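Local coordinates for protein chitinase (Thermococcus kodakarensis KOD1, PDB 5DHD) that hydrolyses chitin as a chitinase with dual catalytic domains, the fragment here being one of its chitin-binding domains, which probably holds the enzyme on its insoluble substrate, at residues V37-K40 and S44-S47. Numbering follows the deposited sequence.
Sequences VKLK and SVSS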
ATOM      1  N   VAL A  37      -3.829   2.260   3.812  1.00 13.03           N
ATOM      2  CA  VAL A  37      -3.115   3.526   3.782  1.00 12.57           C
ATOM      3  C   VAL A  37      -3.922   4.656   4.408  1.00 16.16           C
ATOM      4  O   VAL A  37      -5.101   4.833   4.100  1.00 15.08           O
ATOM      5  CB  VAL A  37      -2.791   3.896   2.323  1.00 12.16           C
ATOM      6  CG1 VAL A  37      -2.050   5.225   2.265  1.00 13.60           C
ATOM      7  CG2 VAL A  37      -1.991   2.769   1.663  1.00 13.72           C
ATOM      8  N   LYS A  38      -3.274   5.412   5.289  1.00 14.98           N
ATOM      9  CA  LYS A  38      -3.902   6.553   5.946  1.00 15.44           C
ATOM     10  C   LYS A  38      -3.328   7.822   5.328  1.00 16.06           C
ATOM     11  O   LYS A  38      -2.112   8.022   5.327  1.00 15.91           O
ATOM     12  CB  LYS A  38      -3.606   6.550   7.448  1.00 19.49           C
ATOM     13  CG  LYS A  38      -4.158   7.776   8.209  1.00 20.27           C
ATOM     14  CD  LYS A  38      -5.679   7.773   8.259  1.00 23.79           C
ATOM     15  CE  LYS A  38      -6.217   8.932   9.106  1.00 35.55           C
ATOM     16  NZ  LYS A  38      -5.778  10.275   8.601  1.00 47.89           N
ATOM     17  N   LEU A  39      -4.199   8.672   4.800  1.00 16.02           N
ATOM     18  CA  LEU A  39      -3.772   9.922   4.181  1.00 15.55           C
ATOM     19  C   LEU A  39      -4.122  11.112   5.063  1.00 19.51           C
ATOM     20  O   LEU A  39      -5.049  11.043   5.869  1.00 21.86           O
ATOM     21  CB  LEU A  39      -4.501  10.133   2.850  1.00 17.26           C
ATOM     22  CG  LEU A  39      -4.386   9.062   1.767  1.00 18.20           C
ATOM     23  CD1 LEU A  39      -5.190   9.486   0.544  1.00 18.40           C
ATOM     24  CD2 LEU A  39      -2.923   8.861   1.411  1.00 18.72           C
ATOM     25  N   LYS A  40      -3.381  12.204   4.907  1.00 20.19           N
ATOM     26  CA  LYS A  40      -3.678  13.416   5.661  1.00 21.40           C
ATOM     27  C   LYS A  40      -5.018  13.929   5.145  1.00 22.50           C
ATOM     28  O   LYS A  40      -5.362  13.712   3.984  1.00 21.83           O
ATOM     29  CB  LYS A  40      -2.597  14.460   5.394  1.00 27.13           C
ATOM     30  CG  LYS A  40      -1.355  14.314   6.246  1.00 44.05           C
ATOM     31  CD  LYS A  40      -0.433  15.516   6.067  1.00 55.15           C
ATOM     32  CE  LYS A  40       0.792  15.159   5.245  1.00 63.35           C
ATOM     33  NZ  LYS A  40       1.621  16.358   4.930  1.00 69.99           N
ATOM     34  N   SER A  44      -6.157  12.657  -1.455  1.00 16.73           N
ATOM     35  CA  SER A  44      -6.829  11.503  -2.024  1.00 15.85           C
ATOM     36  C   SER A  44      -5.899  10.833  -3.022  1.00 15.64           C
ATOM     37  O   SER A  44      -4.937  11.439  -3.497  1.00 16.67           O
ATOM     38  CB  SER A  44      -8.140  11.885  -2.740  1.00 21.71           C
ATOM     39  OG  SER A  44      -7.915  12.741  -3.836  1.00 28.18           O
ATOM     40  N   VAL A  45      -6.172   9.570  -3.318  1.00 15.48           N
ATOM     41  CA  VAL A  45      -5.369   8.838  -4.283  1.00 15.12           C
ATOM     42  C   VAL A  45      -5.887   9.208  -5.662  1.00 16.57           C
ATOM     43  O   VAL A  45      -7.078   9.045  -5.952  1.00 23.09           O
ATOM     44  CB  VAL A  45      -5.478   7.314  -4.044  1.00 19.41           C
ATOM     45  CG1 VAL A  45      -4.884   6.544  -5.215  1.00 18.18           C
ATOM     46  CG2 VAL A  45      -4.751   6.965  -2.776  1.00 20.56           C
ATOM     47  N   SER A  46      -5.003   9.722  -6.507  1.00 14.76           N
ATOM     48  CA  SER A  46      -5.388  10.125  -7.854  1.00 17.60           C
ATOM     49  C   SER A  46      -5.028   9.093  -8.916  1.00 17.97           C
ATOM     50  O   SER A  46      -5.580   9.111 -10.019  1.00 19.68           O
ATOM     51  CB  SER A  46      -4.775  11.482  -8.199  1.00 21.43           C
ATOM     52  OG  SER A  46      -3.380  11.469  -8.017  1.00 21.66           O
ATOM     53  N   SER A  47      -4.103   8.196  -8.591  1.00 14.05           N
ATOM     54  CA  SER A  47      -3.695   7.166  -9.537  1.00 12.38           C
ATOM     55  C   SER A  47      -3.194   5.920  -8.810  1.00 12.40           C
ATOM     56  O   SER A  47      -2.655   6.010  -7.709  1.00 12.32           O
ATOM     57  CB  SER A  47      -2.562   7.686 -10.437  1.00 16.69           C
ATOM     58  OG  SER A  47      -2.193   6.742 -11.429  1.00 20.64           O
TER
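L39, at the end of strand 34-39, meets S44 and V45 where strand 45-49 sets out; the CA atoms of L39 and S44 stand 7.1 Å apart, no backbone hydrogen bond joins the two segments, and strands 34-39 and 45-49 lie in different sheets. L39 carries the contact. With CG opposite the carbonyl carbon about the first side-chain bond (chi1 -57°), the extended chi2 carries CD1 across to S44, 3.7 Å from S44 CA. The same methyl of L39 lies 4.2 Å from CG2 of V45, a loose apolar touch between branch ends. S44 offers its backbone here, while its CB points away from L39; its amide is held by OG1 of T80. V60 and A79 also touch L39, and V60 and F77 touch V45, so side chains from both sheets pack against the pair. On strand 34-39, K38 curls back so that NZ donates a hydrogen bond to L39 O at 2.9 Å, approaching from above the carbonyl plane, and also forms a salt bridge with E86. The arrangement is that of a beta-sandwich, here of the cellulose-binding-domain family, with a short connection at one end of the sandwich passing from an inner strand of one sheet to the outermost strand of the other.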